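Local atomic coordinates of phospho-furanose lactonase (Mycoplasma synoviae, PDB entry 3OVG), a protein that hydrolyses the 1,4-lactones of D-xylonate 5-phosphate and L-arabinonate 5-phosphate, as well as carboxy 1,4-lactones, with two zinc ions per subunit. Residues R9-D14 / G93-S98; P71-R76 / K105-Y110; W113-P118 / D164-K169; E132-Y137 / S147-G152. All coordinates share one frame; numbering follows the deposited sequence.

Contact 1: R9-D14 / G93-S98; sequences RTVLGD and GNVIMS
Arg-9, whose backbone O rests on the Ile-96 side chain, carries the flat group here: the carboxylate of Asp-14 lies at the edge of its guanidinium, in plane with it. The grip is side-on. Arg-9 NE meets Asp-14 OD1 at 2.8 Å, and Arg-9 NH2 meets Asp-14 OD2 at 3.0 Å. Both oxygens use their syn lone pairs, and both bonds are nearly straight. This salt bridge ties the two strands of a beta hairpin. A type I turn from Thr-10 to Gly-13 closes it. Thr-10 OG1 lies between the backbone N and the carbonyl carbon (chi1 77°). It accepts from Leu-12 N, an ST turn, and donates to Gly-13 O at 2.7 Å.

The turn is pinned to strand 94-97 by Val-11 N, which donates to Val-95 O at 2.9 Å. Thr-10 CB presses on that same Val-95 O at 3.1 Å. Thr-10 CG2 touches both Asn-94 CB and Ile-96 CG1. Val-11 CG1 meets CG of Met-97, a selenomethionine, at 3.3 Å, tighter than usual van der Waals contact. Val-11 CG2 packs on Val-95 CB. A water links Arg-9 O to Met-97 N.

Asn-94 and Ile-96 pair with strand 63-68 in the parallel barrel sheet, while Val-95 O serves the hairpin. Val-11 also reaches Leu-82 and Ala-85 of helix 78-88, so the hairpin tip sits against both that helix and strand 94-97.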
loop_
_atom_site.group_PDB
_atom_site.type_symbol
_atom_site.label_atom_id
_atom_site.label_comp_id
_atom_site.label_asym_id
_atom_site.label_seq_id
_atom_site.Cartn_x
_atom_site.Cartn_y
_atom_site.Cartn_z
ATOM N N ARG A 9 -35.884 1.473 26.135
ATOM C CA ARG A 9 -36.582 1.052 24.925
ATOM C C ARG A 9 -35.780 -0.043 24.216
ATOM O O ARG A 9 -34.771 0.260 23.586
ATOM C CB ARG A 9 -36.785 2.260 23.999
ATOM C CG ARG A 9 -37.364 1.909 22.634
ATOM C CD ARG A 9 -38.158 3.082 22.082
ATOM N NE ARG A 9 -39.271 3.441 22.957
ATOM C CZ ARG A 9 -39.905 4.620 22.937
ATOM N NH1 ARG A 9 -39.544 5.585 22.098
ATOM N NH2 ARG A 9 -40.890 4.847 23.787
ATOM N N THR A 10 -36.200 -1.308 24.337
ATOM C CA THR A 10 -35.503 -2.407 23.683
ATOM C C THR A 10 -36.159 -2.706 22.360
ATOM O O THR A 10 -37.240 -2.170 22.054
ATOM C CB THR A 10 -35.472 -3.737 24.514
ATOM O OG1 THR A 10 -36.740 -4.401 24.441
ATOM C CG2 THR A 10 -35.111 -3.479 25.944
ATOM N N VAL A 11 -35.499 -3.550 21.571
ATOM C CA VAL A 11 -36.011 -3.925 20.256
ATOM C C VAL A 11 -37.307 -4.690 20.402
ATOM O O VAL A 11 -38.139 -4.664 19.532
ATOM C CB VAL A 11 -34.960 -4.720 19.416
ATOM C CG1 VAL A 11 -33.718 -3.834 19.203
ATOM C CG2 VAL A 11 -34.600 -6.067 20.104
ATOM N N LEU A 12 -37.518 -5.313 21.546
ATOM C CA LEU A 12 -38.766 -6.045 21.726
ATOM C C LEU A 12 -39.785 -5.232 22.501
ATOM O O LEU A 12 -40.835 -5.753 22.840
ATOM C CB LEU A 12 -38.520 -7.364 22.442
ATOM C CG LEU A 12 -38.242 -8.627 21.612
ATOM C CD1 LEU A 12 -37.939 -8.374 20.138
ATOM C CD2 LEU A 12 -37.158 -9.460 22.282
ATOM N N GLY A 13 -39.489 -3.960 22.783
ATOM C CA GLY A 13 -40.428 -3.146 23.552
ATOM C C GLY A 13 -39.856 -2.449 24.787
ATOM O O GLY A 13 -38.740 -2.753 25.246
ATOM N N ASP A 14 -40.615 -1.490 25.313
ATOM C CA ASP A 14 -40.166 -0.728 26.450
ATOM C C ASP A 14 -40.233 -1.641 27.641
ATOM O O ASP A 14 -41.181 -2.411 27.772
ATOM C CB ASP A 14 -41.069 0.486 26.645
ATOM C CG ASP A 14 -40.899 1.515 25.530
ATOM O OD1 ASP A 14 -40.034 1.302 24.642
ATOM O OD2 ASP A 14 -41.622 2.533 25.523
ATOM N N GLY A 93 -32.629 -11.953 28.371
ATOM C CA GLY A 93 -31.733 -11.074 27.627
ATOM C C GLY A 93 -32.482 -9.912 26.979
ATOM O O GLY A 93 -33.595 -10.110 26.490
ATOM N N ASN A 94 -31.888 -8.714 26.976
ATOM C CA ASN A 94 -32.473 -7.565 26.275
ATOM C C ASN A 94 -31.481 -6.956 25.289
ATOM O O ASN A 94 -30.265 -6.908 25.563
ATOM C CB ASN A 94 -32.886 -6.437 27.231
ATOM C CG ASN A 94 -33.842 -6.895 28.345
ATOM O OD1 ASN A 94 -33.445 -6.988 29.524
ATOM N ND2 ASN A 94 -35.101 -7.160 27.981
ATOM N N VAL A 95 -32.000 -6.463 24.168
ATOM C CA VAL A 95 -31.189 -5.718 23.203
ATOM C C VAL A 95 -31.723 -4.296 22.966
ATOM O O VAL A 95 -32.936 -4.069 22.762
ATOM C CB VAL A 95 -31.104 -6.454 21.879
ATOM C CG1 VAL A 95 -30.293 -5.626 20.865
ATOM C CG2 VAL A 95 -30.481 -7.853 22.085
ATOM N N ILE A 96 -30.816 -3.328 23.018
ATOM C CA ILE A 96 -31.182 -1.959 22.720
ATOM C C ILE A 96 -30.388 -1.564 21.498
ATOM O O ILE A 96 -29.168 -1.722 21.470
ATOM C CB ILE A 96 -30.884 -1.031 23.887
ATOM C CG1 ILE A 96 -31.811 -1.365 25.070
ATOM C CG2 ILE A 96 -31.046 0.447 23.445
ATOM C CD1 ILE A 96 -31.522 -0.490 26.313
HETATM N N MSE A 97 -31.067 -1.084 20.462
HETATM C CA MSE A 97 -30.359 -0.742 19.239
HETATM C C MSE A 97 -30.288 0.771 19.073
HETATM O O MSE A 97 -31.000 1.495 19.769
HETATM C CB MSE A 97 -31.032 -1.407 18.027
HETATM C CG MSE A 97 -30.759 -2.921 17.989
HETATM SE SE MSE A 97 -31.556 -3.620 16.318
HETATM C CE MSE A 97 -30.143 -3.134 15.019
ATOM N N SER A 98 -29.477 1.239 18.114
ATOM C CA SER A 98 -29.163 2.661 18.033
ATOM C C SER A 98 -29.627 3.313 16.767
ATOM O O SER A 98 -29.629 2.688 15.687
ATOM C CB SER A 98 -27.665 2.873 18.162
ATOM O OG SER A 98 -27.351 4.254 18.209
HETATM O O HOH W 1 -33.800 -0.576 20.872
#

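Contact 2: P71-R76 / K105-Y110; sequences PPNVGR and KFYDKY
Asn-73 and Val-74 belong to a type I turn from Pro-71, closed by a bond from Val-74 N to Pro-71 O, and they face Tyr-107 and Phe-106 across a backbone gap of 7.4 Å between the CA atoms of Val-74 and Phe-106. Side chains fill that gap. Val-74 CG2 touches Phe-106 CB at 3.9 Å and Tyr-107 OH at 3.8 Å. Val-74 CG1, anti to the backbone N (chi1 -179°), approaches Phe-106 CD2 obliquely. Asn-73 CB lies 3.8 Å from Tyr-107 CE2. The Asn-73 amide group comes to the edge of the tyrosine ring, the two planes 88° apart.

Both segments are loops that follow parallel strands of the TIM barrel, 63-68 and 94-97. They therefore lie at the C-terminal end of the strands, where the zinc site is. The Phe-106 side chain is about 7 Å from a zinc ion, and that of Pro-71 is about 6 Å from the side chain of His-28, a zinc ligand.

Tyr-107 OH is hydrogen-bonded chiefly to His-102 N, and the His-102 ring meets Phe-106 edge-to-face. A water also bridges the two loops: it accepts from Asn-73 N and lies 2.8 Å from Tyr-107 OH. Farther along, Asp-108 OD1 accepts from Tyr-110 N at 2.8 Å, an Asx turn. Asp-108 OD2 bonds to Gly-34 N of a neighbouring subunit.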
loop_
_atom_site.group_PDB
_atom_site.type_symbol
_atom_site.label_atom_id
_atom_site.label_comp_id
_atom_site.label_asym_id
_atom_site.label_seq_id
_atom_site.Cartn_x
_atom_site.Cartn_y
_atom_site.Cartn_z
ATOM N N PRO A 71 -24.852 2.657 14.267
ATOM C CA PRO A 71 -25.809 3.600 13.681
ATOM C C PRO A 71 -26.252 3.026 12.328
ATOM O O PRO A 71 -25.593 2.160 11.767
ATOM C CB PRO A 71 -24.974 4.862 13.445
ATOM C CG PRO A 71 -23.502 4.415 13.493
ATOM C CD PRO A 71 -23.455 2.965 13.924
ATOM N N PRO A 72 -27.365 3.516 11.793
ATOM C CA PRO A 72 -27.973 2.883 10.603
ATOM C C PRO A 72 -26.990 2.615 9.459
ATOM O O PRO A 72 -27.031 1.553 8.840
ATOM C CB PRO A 72 -29.003 3.920 10.128
ATOM C CG PRO A 72 -29.131 4.933 11.208
ATOM C CD PRO A 72 -28.152 4.640 12.317
ATOM N N ASN A 73 -26.125 3.587 9.166
ATOM C CA ASN A 73 -25.328 3.526 7.939
ATOM C C ASN A 73 -23.987 2.829 8.115
ATOM O O ASN A 73 -23.244 2.706 7.163
ATOM C CB ASN A 73 -25.089 4.923 7.389
ATOM C CG ASN A 73 -26.396 5.661 7.097
ATOM O OD1 ASN A 73 -27.214 5.226 6.268
ATOM N ND2 ASN A 73 -26.594 6.769 7.774
ATOM N N VAL A 74 -23.679 2.397 9.329
ATOM C CA VAL A 74 -22.408 1.731 9.569
ATOM C C VAL A 74 -22.633 0.344 10.201
ATOM O O VAL A 74 -22.555 0.174 11.401
ATOM C CB VAL A 74 -21.466 2.646 10.373
ATOM C CG1 VAL A 74 -20.105 1.983 10.611
ATOM C CG2 VAL A 74 -21.258 3.936 9.600
ATOM N N GLY A 75 -22.994 -0.627 9.368
ATOM C CA GLY A 75 -23.075 -2.014 9.798
ATOM C C GLY A 75 -24.347 -2.564 10.424
ATOM O O GLY A 75 -24.466 -3.789 10.570
ATOM N N ARG A 76 -25.300 -1.690 10.751
ATOM C CA ARG A 76 -26.484 -2.076 11.515
ATOM C C ARG A 76 -27.327 -3.029 10.715
ATOM O O ARG A 76 -27.574 -2.815 9.509
ATOM C CB ARG A 76 -27.317 -0.851 11.905
ATOM C CG ARG A 76 -28.347 -1.134 12.989
ATOM C CD ARG A 76 -29.249 0.094 13.313
ATOM N NE ARG A 76 -30.207 0.348 12.223
ATOM C CZ ARG A 76 -31.105 1.334 12.193
ATOM N NH1 ARG A 76 -31.174 2.228 13.194
ATOM N NH2 ARG A 76 -31.921 1.441 11.114
ATOM N N LYS A 105 -15.541 10.252 9.277
ATOM C CA LYS A 105 -14.714 9.449 8.391
ATOM C C LYS A 105 -15.545 8.423 7.640
ATOM O O LYS A 105 -15.175 8.028 6.530
ATOM C CB LYS A 105 -13.642 8.681 9.192
ATOM C CG LYS A 105 -12.592 7.983 8.301
ATOM C CD LYS A 105 -11.634 7.061 9.127
ATOM C CE LYS A 105 -10.502 6.521 8.233
ATOM N NZ LYS A 105 -9.268 6.127 8.987
ATOM N N PHE A 106 -16.634 7.968 8.259
ATOM C CA PHE A 106 -17.499 6.939 7.668
ATOM C C PHE A 106 -18.630 7.469 6.787
ATOM O O PHE A 106 -19.502 6.705 6.389
ATOM C CB PHE A 106 -18.079 6.023 8.744
ATOM C CG PHE A 106 -17.047 5.216 9.456
ATOM C CD1 PHE A 106 -15.953 4.715 8.771
ATOM C CD2 PHE A 106 -17.162 4.949 10.806
ATOM C CE1 PHE A 106 -14.990 3.958 9.424
ATOM C CE2 PHE A 106 -16.213 4.186 11.462
ATOM C CZ PHE A 106 -15.116 3.688 10.768
ATOM N N TYR A 107 -18.604 8.765 6.486
ATOM C CA TYR A 107 -19.594 9.374 5.601
ATOM C C TYR A 107 -18.926 10.243 4.532
ATOM O O TYR A 107 -18.114 11.116 4.838
ATOM C CB TYR A 107 -20.570 10.248 6.404
ATOM C CG TYR A 107 -21.284 9.455 7.458
ATOM C CD1 TYR A 107 -20.725 9.315 8.702
ATOM C CD2 TYR A 107 -22.476 8.797 7.184
ATOM C CE1 TYR A 107 -21.329 8.585 9.654
ATOM C CE2 TYR A 107 -23.101 8.035 8.139
ATOM C CZ TYR A 107 -22.514 7.951 9.389
ATOM O OH TYR A 107 -23.069 7.223 10.414
ATOM N N ASP A 108 -19.288 10.038 3.280
ATOM C CA ASP A 108 -18.769 10.893 2.220
ATOM C C ASP A 108 -19.010 12.377 2.522
ATOM O O ASP A 108 -20.158 12.811 2.577
ATOM C CB ASP A 108 -19.458 10.544 0.904
ATOM C CG ASP A 108 -18.796 11.212 -0.257
ATOM O OD1 ASP A 108 -18.832 12.457 -0.316
ATOM O OD2 ASP A 108 -18.203 10.485 -1.077
ATOM N N LYS A 109 -17.953 13.167 2.683
ATOM C CA LYS A 109 -18.133 14.551 3.117
ATOM C C LYS A 109 -18.744 15.449 2.066
ATOM O O LYS A 109 -19.152 16.556 2.369
ATOM C CB LYS A 109 -16.827 15.184 3.568
ATOM C CG LYS A 109 -15.912 15.555 2.427
ATOM C CD LYS A 109 -14.681 16.350 2.927
ATOM C CE LYS A 109 -13.443 15.970 2.142
ATOM N NZ LYS A 109 -12.509 17.138 2.028
ATOM N N TYR A 110 -18.804 14.985 0.830
ATOM C CA TYR A 110 -19.337 15.831 -0.223
ATOM C C TYR A 110 -20.817 15.588 -0.452
ATOM O O TYR A 110 -21.578 16.519 -0.665
ATOM C CB TYR A 110 -18.573 15.609 -1.542
ATOM C CG TYR A 110 -17.084 15.884 -1.460
ATOM C CD1 TYR A 110 -16.591 17.201 -1.510
ATOM C CD2 TYR A 110 -16.174 14.841 -1.331
ATOM C CE1 TYR A 110 -15.225 17.468 -1.436
ATOM C CE2 TYR A 110 -14.786 15.099 -1.253
ATOM C CZ TYR A 110 -14.332 16.419 -1.304
ATOM O OH TYR A 110 -12.977 16.683 -1.225
HETATM O O HOH W 2 -25.738 6.472 10.273
#

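Contact 3: W113-P118 / D164-K169; sequences WLAVVP and DRLELK
Lys-169 NZ is gripped by two backbone carbonyls of the other segment. It donates to Val-117 O at 2.7 Å and to Leu-114 O at 2.8 Å. It approaches Leu-114 O tilted 27° from the carbonyl plane and stands above the plane of Val-117 O, 36° out of it. The lysine leaves its helix with CG anti to the backbone N (chi1 -168°) and runs fully extended from there. Its CD and CE pass close to Leu-114 O before the amine arrives. Lys-169 is buried, and these two oxygens each take a bond from its charged end. They belong to the short helix 113-116 and to the residue just after it. The negative end of that helix would probably favour the positive charge.

The apolar part lies beside this. Leu-166 CD2 packs on Ala-115 CB at 3.7 Å. Leu-114 CG sits 4.2 Å from Leu-166 CG, and Leu-114 CD2 rests on the Leu-166 backbone O.

Helix 165-181 is a barrel helix, following strand 157-160 and preceding strand 185-190 in the chain, and its N-terminal part makes this contact. The start of the helix is fixed by a capping box. Leu-166 N donates to Asp-164 OD2 at 2.9 Å, and Asp-164 N donates to Glu-167 OE1, also at 2.9 Å. Each oxygen is met from above its carboxylate plane.

Glu-167 OE2 accepts from Ala-104 N. Asp-164 OD1 makes a salt bridge to Lys-290 of a third subunit. Val-117 and Pro-118 pack on Tyr-137 of a second subunit.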
loop_
_atom_site.group_PDB
_atom_site.type_symbol
_atom_site.label_atom_id
_atom_site.label_comp_id
_atom_site.label_asym_id
_atom_site.label_seq_id
_atom_site.Cartn_x
_atom_site.Cartn_y
_atom_site.Cartn_z
ATOM N N TRP A 113 -25.850 11.898 3.023
ATOM C CA TRP A 113 -27.028 12.619 3.538
ATOM C C TRP A 113 -26.694 13.426 4.809
ATOM O O TRP A 113 -27.282 14.486 5.060
ATOM C CB TRP A 113 -28.246 11.690 3.724
ATOM C CG TRP A 113 -28.240 10.762 4.937
ATOM C CD1 TRP A 113 -27.306 9.800 5.262
ATOM C CD2 TRP A 113 -29.242 10.701 5.955
ATOM N NE1 TRP A 113 -27.676 9.156 6.428
ATOM C CE2 TRP A 113 -28.861 9.691 6.864
ATOM C CE3 TRP A 113 -30.440 11.403 6.183
ATOM C CZ2 TRP A 113 -29.634 9.370 7.979
ATOM C CZ3 TRP A 113 -31.205 11.069 7.278
ATOM C CH2 TRP A 113 -30.799 10.064 8.165
ATOM N N LEU A 114 -25.729 12.943 5.589
ATOM C CA LEU A 114 -25.258 13.721 6.738
ATOM C C LEU A 114 -24.740 15.077 6.288
ATOM O O LEU A 114 -25.002 16.092 6.917
ATOM C CB LEU A 114 -24.163 12.980 7.505
ATOM C CG LEU A 114 -23.564 13.759 8.686
ATOM C CD1 LEU A 114 -24.683 14.183 9.583
ATOM C CD2 LEU A 114 -22.552 12.851 9.410
ATOM N N ALA A 115 -24.006 15.097 5.182
ATOM C CA ALA A 115 -23.391 16.327 4.712
ATOM C C ALA A 115 -24.437 17.261 4.130
ATOM O O ALA A 115 -24.398 18.466 4.362
ATOM C CB ALA A 115 -22.334 16.002 3.635
ATOM N N VAL A 116 -25.365 16.691 3.360
ATOM C CA VAL A 116 -26.220 17.466 2.475
ATOM C C VAL A 116 -27.612 17.801 3.017
ATOM O O VAL A 116 -28.178 18.850 2.705
ATOM C CB VAL A 116 -26.363 16.716 1.141
ATOM C CG1 VAL A 116 -27.572 17.183 0.406
ATOM C CG2 VAL A 116 -25.084 16.903 0.329
ATOM N N VAL A 117 -28.173 16.905 3.818
ATOM C CA VAL A 117 -29.550 17.083 4.302
ATOM C C VAL A 117 -29.646 18.024 5.510
ATOM O O VAL A 117 -28.852 17.908 6.453
ATOM C CB VAL A 117 -30.182 15.702 4.606
ATOM C CG1 VAL A 117 -31.584 15.838 5.247
ATOM C CG2 VAL A 117 -30.198 14.856 3.308
ATOM N N PRO A 118 -30.602 18.963 5.484
ATOM C CA PRO A 118 -30.756 19.922 6.584
ATOM C C PRO A 118 -30.967 19.208 7.910
ATOM O O PRO A 118 -31.732 18.251 8.008
ATOM C CB PRO A 118 -32.026 20.714 6.204
ATOM C CG PRO A 118 -32.150 20.554 4.729
ATOM C CD PRO A 118 -31.602 19.170 4.426
ATOM N N ASP A 164 -15.101 17.371 13.623
ATOM C CA ASP A 164 -15.348 17.815 12.265
ATOM C C ASP A 164 -16.678 18.548 12.213
ATOM O O ASP A 164 -17.595 18.233 12.961
ATOM C CB ASP A 164 -15.423 16.601 11.337
ATOM C CG ASP A 164 -15.573 16.995 9.912
ATOM O OD1 ASP A 164 -14.575 17.480 9.337
ATOM O OD2 ASP A 164 -16.710 16.860 9.389
ATOM N N ARG A 165 -16.804 19.507 11.317
ATOM C CA ARG A 165 -18.078 20.199 11.178
ATOM C C ARG A 165 -19.266 19.236 11.101
ATOM O O ARG A 165 -20.297 19.497 11.706
ATOM C CB ARG A 165 -18.062 21.124 9.968
ATOM C CG ARG A 165 -17.763 20.447 8.661
ATOM C CD ARG A 165 -17.630 21.527 7.584
ATOM N NE ARG A 165 -18.852 22.341 7.541
ATOM C CZ ARG A 165 -19.962 21.966 6.907
ATOM N NH1 ARG A 165 -19.998 20.798 6.288
ATOM N NH2 ARG A 165 -21.042 22.740 6.913
ATOM N N LEU A 166 -19.101 18.122 10.380
ATOM C CA LEU A 166 -20.186 17.133 10.210
ATOM C C LEU A 166 -20.499 16.346 11.490
ATOM O O LEU A 166 -21.612 15.826 11.675
ATOM C CB LEU A 166 -19.890 16.175 9.042
ATOM C CG LEU A 166 -20.567 16.535 7.705
ATOM C CD1 LEU A 166 -20.955 18.012 7.528
ATOM C CD2 LEU A 166 -19.880 15.968 6.463
ATOM N N GLU A 167 -19.509 16.254 12.354
ATOM C CA GLU A 167 -19.677 15.652 13.664
ATOM C C GLU A 167 -20.395 16.604 14.646
ATOM O O GLU A 167 -21.131 16.155 15.525
ATOM C CB GLU A 167 -18.296 15.183 14.189
ATOM C CG GLU A 167 -17.683 14.171 13.210
ATOM C CD GLU A 167 -16.227 13.780 13.491
ATOM O OE1 GLU A 167 -15.454 14.560 14.108
ATOM O OE2 GLU A 167 -15.857 12.702 13.029
ATOM N N LEU A 168 -20.154 17.908 14.533
ATOM C CA LEU A 168 -20.907 18.836 15.360
ATOM C C LEU A 168 -22.370 18.810 14.891
ATOM O O LEU A 168 -23.275 18.920 15.682
ATOM C CB LEU A 168 -20.317 20.245 15.290
ATOM C CG LEU A 168 -20.941 21.286 16.230
ATOM C CD1 LEU A 168 -20.856 20.782 17.651
ATOM C CD2 LEU A 168 -20.236 22.648 16.117
ATOM N N LYS A 169 -22.587 18.660 13.589
ATOM C CA LYS A 169 -23.934 18.459 13.040
ATOM C C LYS A 169 -24.596 17.202 13.631
ATOM O O LYS A 169 -25.760 17.221 14.034
ATOM C CB LYS A 169 -23.874 18.323 11.511
ATOM C CG LYS A 169 -25.259 18.397 10.856
ATOM C CD LYS A 169 -25.135 18.538 9.328
ATOM C CE LYS A 169 -26.505 18.497 8.688
ATOM N NZ LYS A 169 -26.372 18.466 7.219
#

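Contact 4: E132-Y137 / S147-G152; sequences EGMDEY and SKAKAG
Met-134 and Ser-147 join the two legs of an irregular excursion of the TIM barrel, between helix 119-131 and strand 157-160. The CA atoms of the legs come nearest at Gly-133 and Lys-150. Two backbone bonds hold them: Met-134 N to Ala-149 O at 2.9 Å, and Ser-147 N to Met-134 O at 2.8 Å.

The inner part is tight. Gly-133, the first residue to leave helix 119-131, lays its CA against Ser-147 O at 3.3 Å in a CA-H...O contact. There is no space for a CB at that point. A second such contact runs from the same CA to Ala-149 O. Met-134, a selenomethionine, packs on the other leg. Its CG lies 3.9 Å from Ala-151 CB. The bend at chi3 (-70°) brings its CE to 3.7 Å from Ala-149 CB. Val-78 of helix 78-88 also touches Met-134. Ser-147 OG, anti to its backbone N (chi1 -169°), accepts from Ala-149 N at 3.1 Å and makes an ST turn.

The outer part is looser and includes water. Glu-132 is exposed. Lys-150 CG and CE lie against its O, while the extended lysine runs on. A water donates to both Glu-132 O and Ser-147 O. Glu-136 spans the other end, its CG beside Ser-147 CB and its OE1 in a salt bridge with Lys-145. There a second water donates to Glu-136 OE2 at 2.7 Å and lies 2.7 Å from Ser-147 OG.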
loop_
_atom_site.group_PDB
_atom_site.type_symbol
_atom_site.label_atom_id
_atom_site.label_comp_id
_atom_site.label_asym_id
_atom_site.label_seq_id
_atom_site.Cartn_x
_atom_site.Cartn_y
_atom_site.Cartn_z
ATOM N N GLU A 132 -41.246 5.501 15.842
ATOM C CA GLU A 132 -42.083 4.696 14.978
ATOM C C GLU A 132 -41.497 3.306 14.745
ATOM O O GLU A 132 -42.163 2.293 14.961
ATOM C CB GLU A 132 -42.308 5.418 13.654
ATOM C CG GLU A 132 -43.127 6.692 13.817
ATOM C CD GLU A 132 -43.192 7.474 12.525
ATOM O OE1 GLU A 132 -43.541 6.864 11.496
ATOM O OE2 GLU A 132 -42.879 8.679 12.532
ATOM N N GLY A 133 -40.250 3.271 14.294
ATOM C CA GLY A 133 -39.571 2.008 14.053
ATOM C C GLY A 133 -38.296 2.223 13.248
ATOM O O GLY A 133 -38.234 3.124 12.413
HETATM N N MSE A 134 -37.276 1.396 13.499
HETATM C CA MSE A 134 -36.077 1.437 12.675
HETATM C C MSE A 134 -36.339 1.029 11.232
HETATM O O MSE A 134 -37.066 0.080 10.968
HETATM C CB MSE A 134 -35.006 0.548 13.265
HETATM C CG MSE A 134 -34.433 1.160 14.535
HETATM SE SE MSE A 134 -33.186 -0.090 15.392
HETATM C CE MSE A 134 -34.555 -1.401 15.990
ATOM N N ASP A 135 -35.718 1.730 10.300
ATOM C CA ASP A 135 -35.747 1.303 8.887
ATOM C C ASP A 135 -34.994 -0.032 8.742
ATOM O O ASP A 135 -33.796 -0.140 9.087
ATOM C CB ASP A 135 -35.127 2.404 7.990
ATOM C CG ASP A 135 -35.120 2.040 6.494
ATOM O OD1 ASP A 135 -35.822 1.099 6.080
ATOM O OD2 ASP A 135 -34.390 2.707 5.740
ATOM N N GLU A 136 -35.681 -1.058 8.255
ATOM C CA GLU A 136 -35.013 -2.334 7.981
ATOM C C GLU A 136 -33.951 -2.187 6.909
ATOM O O GLU A 136 -33.076 -3.039 6.810
ATOM C CB GLU A 136 -36.009 -3.421 7.556
ATOM C CG GLU A 136 -36.962 -3.824 8.671
ATOM C CD GLU A 136 -38.019 -4.832 8.219
ATOM O OE1 GLU A 136 -38.087 -5.136 6.999
ATOM O OE2 GLU A 136 -38.772 -5.315 9.101
ATOM N N TYR A 137 -34.049 -1.123 6.093
ATOM C CA TYR A 137 -33.050 -0.836 5.048
ATOM C C TYR A 137 -31.986 0.139 5.553
ATOM O O TYR A 137 -31.145 0.597 4.771
ATOM C CB TYR A 137 -33.687 -0.245 3.800
ATOM C CG TYR A 137 -34.754 -1.107 3.190
ATOM C CD1 TYR A 137 -34.685 -2.482 3.273
ATOM C CD2 TYR A 137 -35.813 -0.540 2.500
ATOM C CE1 TYR A 137 -35.659 -3.288 2.695
ATOM C CE2 TYR A 137 -36.800 -1.335 1.932
ATOM C CZ TYR A 137 -36.714 -2.698 2.036
ATOM O OH TYR A 137 -37.677 -3.489 1.463
ATOM N N SER A 147 -39.368 -1.407 10.689
ATOM C CA SER A 147 -39.591 -2.502 11.619
ATOM C C SER A 147 -40.576 -2.058 12.690
ATOM O O SER A 147 -40.717 -0.856 12.919
ATOM C CB SER A 147 -38.270 -2.806 12.339
ATOM O OG SER A 147 -38.359 -4.004 13.064
ATOM N N LYS A 148 -41.240 -3.005 13.357
ATOM C CA LYS A 148 -41.965 -2.673 14.598
ATOM C C LYS A 148 -40.960 -2.400 15.735
ATOM O O LYS A 148 -41.313 -1.798 16.739
ATOM C CB LYS A 148 -42.904 -3.805 15.041
ATOM C CG LYS A 148 -43.998 -4.184 14.043
ATOM C CD LYS A 148 -44.932 -5.249 14.653
ATOM C CE LYS A 148 -45.782 -5.950 13.600
ATOM N NZ LYS A 148 -46.767 -5.005 12.996
ATOM N N ALA A 149 -39.732 -2.895 15.594
ATOM C CA ALA A 149 -38.688 -2.643 16.594
ATOM C C ALA A 149 -38.230 -1.190 16.480
ATOM O O ALA A 149 -38.027 -0.680 15.375
ATOM C CB ALA A 149 -37.499 -3.588 16.399
ATOM N N LYS A 150 -38.067 -0.542 17.629
ATOM C CA LYS A 150 -37.605 0.830 17.673
ATOM C C LYS A 150 -36.239 0.899 18.305
ATOM O O LYS A 150 -35.875 0.056 19.128
ATOM C CB LYS A 150 -38.568 1.715 18.475
ATOM C CG LYS A 150 -39.999 1.749 17.960
ATOM C CD LYS A 150 -40.928 2.413 18.962
ATOM C CE LYS A 150 -42.405 2.134 18.628
ATOM N NZ LYS A 150 -43.317 2.632 19.699
ATOM N N ALA A 151 -35.487 1.914 17.898
ATOM C CA ALA A 151 -34.244 2.257 18.547
ATOM C C ALA A 151 -34.484 2.851 19.936
ATOM O O ALA A 151 -35.511 3.540 20.176
ATOM C CB ALA A 151 -33.413 3.239 17.639
ATOM N N GLY A 152 -33.534 2.590 20.839
ATOM C CA GLY A 152 -33.602 3.099 22.191
ATOM C C GLY A 152 -32.427 3.953 22.664
ATOM O O GLY A 152 -32.277 4.190 23.860
HETATM O O HOH W 3 -43.109 0.239 12.587
HETATM O O HOH W 4 -38.231 -6.278 11.608
#

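How the contacts relate
Contacts 1, 2 and 4 meet around Arg-76. Its NH1 lies 3.0 Å from Ser-98 O of contact 1, a probable hydrogen bond, and 3.7 Å from Met-134 CG of contact 4. Contacts 1 and 4 are also joined by Met-97 O and Gly-152 N, 3.0 Å apart. Contact 3 touches contact 2, with Lys-109 O 3.5 Å from Ala-115 CB, but stays about 10 Å from contact 1 and about 8 Å from contact 4, nearest atoms. Across the subunit interface, however, Tyr-137 of contact 4 packs on Pro-118 of contact 3. Contact 2 borders the zinc site; the Met-97 side chain of contact 1 is about 13 Å from a zinc ion.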